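Local coordinates for protein ACDH-11, isoform b (Caenorhabditis elegans, PDB 4Y9J) that belongs to the acyl-CoA dehydrogenase family of flavoproteins and binds flavin-adenine dinucleotide between its subunits, at residues Tyr426-Gly431 and Leu435-Gln440. Residues are numbered along the deposited sequence; the frame is centred on the assembly and turned at random.
Sequences YMEDTG and LLRDAQ. With FAD (flavin-adenine dinucleotide), chain C.
E428 and R437 meet through a side-on, two-pronged salt bridge whose flat groups are not coplanar: the carboxylate and guanidinium planes stand 44° apart. Each carboxylate oxygen takes one nitrogen, on its syn side. R437 NE reaches E428 OE2 at 2.8 Å, whereas R437 NH2 reaches E428 OE1 at 2.9 Å. The NH2 bond is the straighter, with an N-H...O angle of 163° against 145° for NE, and OE1 lies close to the guanidinium plane while OE2 is tilted from it. The two chains approach from opposite directions. R437 bends at chi3, which turns the NE edge of the guanidinium to the carboxylate, and E428 folds at chi2 to present both oxygens. R437 NH2 is shared with E73 and NH1 is bonded to L278 O, so all three guanidinium nitrogens have acceptors and its rotation is fixed; two nearby carboxylates would probably stabilise its positive charge. This pairing ties the loop after helix 389-419 to helix 432-439 in the C-terminal helical domain of the acyl-CoA dehydrogenase fold. The short 3-10 turn carrying E428 is held by M427 O, which accepts from T430 OG1 at 2.7 Å and from T430 N at 3.1 Å. Beyond the turn, G431 O comes to 4.0 Å from L435 N, too long for a hydrogen bond. Earlier in the same loop, Y426 touches the flavin's dimethyl edge: its CD2 lies 3.8 Å from both flavin methyl carbons, FAD C7M and C8M, with C8M oblique to the ring. Y426 OH is hydrogen-bonded to R437 O of the second subunit, and R437 O here accepts from Y426 OH of that same subunit, a reciprocal pair across the interface.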
# COMPACT_ATOMS: atom_id res chain seq x y z
N TYR B 426 1.91 8.52 21.12
CA TYR B 426 1.46 7.28 20.52
C TYR B 426 1.17 7.42 18.99
O TYR B 426 0.75 6.45 18.31
CB TYR B 426 0.15 6.87 21.27
CG TYR B 426 -0.28 5.47 21.13
CD1 TYR B 426 0.40 4.46 21.80
CD2 TYR B 426 -1.45 5.14 20.48
CE1 TYR B 426 0.01 3.14 21.74
CE2 TYR B 426 -1.89 3.85 20.45
CZ TYR B 426 -1.18 2.82 21.05
OH TYR B 426 -1.54 1.51 20.98
N MET B 427 1.39 8.62 18.47
CA MET B 427 1.11 8.94 17.06
C MET B 427 2.35 8.77 16.18
O MET B 427 3.35 9.45 16.41
CB MET B 427 0.55 10.33 16.88
CG MET B 427 -0.72 10.66 17.67
SD MET B 427 -2.13 9.65 17.15
CE MET B 427 -2.17 8.30 18.36
N GLU B 428 2.31 7.81 15.25
CA GLU B 428 3.42 7.47 14.39
C GLU B 428 3.94 8.67 13.61
O GLU B 428 5.20 8.75 13.35
CB GLU B 428 3.07 6.35 13.43
CG GLU B 428 3.06 5.00 14.12
CD GLU B 428 4.45 4.42 14.44
OE1 GLU B 428 5.51 4.97 14.00
OE2 GLU B 428 4.49 3.40 15.17
N ASP B 429 3.06 9.59 13.27
CA ASP B 429 3.49 10.69 12.38
C ASP B 429 4.32 11.76 13.14
O ASP B 429 4.95 12.57 12.50
CB ASP B 429 2.37 11.26 11.48
CG ASP B 429 1.10 11.58 12.23
OD1 ASP B 429 0.77 10.91 13.32
OD2 ASP B 429 0.38 12.41 11.59
N THR B 430 4.40 11.68 14.48
CA THR B 430 5.35 12.45 15.28
C THR B 430 6.83 12.00 15.25
O THR B 430 7.74 12.79 15.63
CB THR B 430 4.98 12.49 16.74
OG1 THR B 430 5.19 11.21 17.38
CG2 THR B 430 3.61 13.05 16.96
N GLY B 431 7.08 10.78 14.79
CA GLY B 431 8.39 10.15 14.90
C GLY B 431 8.71 9.54 16.25
O GLY B 431 9.71 8.84 16.38
N LEU B 435 11.04 5.45 18.15
CA LEU B 435 12.02 5.29 19.20
C LEU B 435 11.69 4.09 20.05
O LEU B 435 12.61 3.33 20.41
CB LEU B 435 12.11 6.54 20.09
CG LEU B 435 12.55 7.81 19.35
CD1 LEU B 435 12.34 8.97 20.28
CD2 LEU B 435 14.01 7.67 18.93
N LEU B 436 10.41 3.86 20.36
CA LEU B 436 10.03 2.71 21.19
C LEU B 436 10.16 1.37 20.41
O LEU B 436 10.75 0.38 20.91
CB LEU B 436 8.60 2.84 21.67
CG LEU B 436 8.07 1.73 22.54
CD1 LEU B 436 8.74 1.68 23.89
CD2 LEU B 436 6.58 1.90 22.71
N ARG B 437 9.61 1.34 19.19
CA ARG B 437 9.61 0.14 18.36
C ARG B 437 11.09 -0.32 18.09
O ARG B 437 11.41 -1.52 18.16
CB ARG B 437 8.83 0.40 17.07
CG ARG B 437 7.30 0.60 17.35
CD ARG B 437 6.54 0.55 16.06
NE ARG B 437 6.75 1.71 15.26
CZ ARG B 437 7.60 1.85 14.27
NH1 ARG B 437 8.35 0.84 13.84
NH2 ARG B 437 7.61 3.02 13.63
N ASP B 438 11.93 0.63 17.75
CA ASP B 438 13.35 0.42 17.52
C ASP B 438 14.15 0.02 18.79
O ASP B 438 14.93 -0.93 18.76
CB ASP B 438 13.98 1.60 16.77
CG ASP B 438 13.43 1.77 15.27
OD1 ASP B 438 12.54 0.98 14.78
OD2 ASP B 438 13.93 2.70 14.53
N ALA B 439 13.90 0.70 19.90
CA ALA B 439 14.54 0.37 21.17
C ALA B 439 14.24 -1.08 21.59
O ALA B 439 15.07 -1.72 22.21
CB ALA B 439 14.06 1.33 22.27
N GLN B 440 13.07 -1.61 21.21
CA GLN B 440 12.69 -2.98 21.50
C GLN B 440 13.56 -4.03 20.79
O GLN B 440 13.60 -5.18 21.22
CB GLN B 440 11.18 -3.17 21.27
CG GLN B 440 10.64 -4.57 21.41
CD GLN B 440 10.74 -5.07 22.86
OE1 GLN B 440 11.75 -5.76 23.23
NE2 GLN B 440 9.84 -4.69 23.67
PA FAD C . -1.28 15.87 27.73
O1A FAD C . -2.16 16.23 28.98
O2A FAD C . -0.87 17.04 26.82
O5B FAD C . 0.18 15.25 28.13
C5B FAD C . 0.24 14.18 29.05
C4B FAD C . 1.50 14.40 29.84
O4B FAD C . 1.21 15.59 30.61
C3B FAD C . 1.73 13.21 30.76
O3B FAD C . 3.11 13.06 31.17
C2B FAD C . 0.84 13.60 31.95
O2B FAD C . 1.29 13.04 33.17
C1B FAD C . 1.18 15.09 31.99
N9A FAD C . 0.24 15.82 32.85
C8A FAD C . -1.01 16.27 32.46
N7A FAD C . -1.57 16.95 33.55
C5A FAD C . -0.65 16.91 34.60
C6A FAD C . -0.58 17.41 35.99
N6A FAD C . -1.66 18.08 36.42
N1A FAD C . 0.53 17.19 36.73
C2A FAD C . 1.60 16.51 36.29
N3A FAD C . 1.61 16.02 35.02
C4A FAD C . 0.55 16.17 34.16
N1 FAD C . -9.98 11.00 23.94
C2 FAD C . -11.31 11.12 23.83
O2 FAD C . -11.87 12.00 24.48
N3 FAD C . -12.04 10.26 23.12
C4 FAD C . -11.52 9.30 22.39
O4 FAD C . -12.19 8.54 21.66
C4X FAD C . -10.04 9.11 22.42
N5 FAD C . -9.38 8.18 21.66
C5X FAD C . -8.03 8.00 21.77
C6 FAD C . -7.33 7.03 21.03
C7 FAD C . -5.93 6.91 21.18
C7M FAD C . -5.21 5.85 20.43
C8 FAD C . -5.21 7.81 22.08
C8M FAD C . -3.69 7.69 22.24
C9 FAD C . -5.87 8.78 22.80
C9A FAD C . -7.26 8.92 22.68
N10 FAD C . -7.93 9.90 23.35
C10 FAD C . -9.31 10.05 23.27
C1' FAD C . -7.15 10.85 24.13
C2' FAD C . -6.62 10.50 25.50
O2' FAD C . -7.70 10.40 26.47
C3' FAD C . -5.56 11.58 25.74
O3' FAD C . -4.38 11.32 24.97
C4' FAD C . -5.16 11.47 27.18
O4' FAD C . -6.30 11.90 27.96
C5' FAD C . -3.88 12.30 27.39
O5' FAD C . -4.20 13.68 27.12
P FAD C . -3.28 14.51 26.04
O1P FAD C . -3.12 13.66 24.79
O2P FAD C . -3.94 15.89 25.89
O3P FAD C . -1.88 14.60 26.86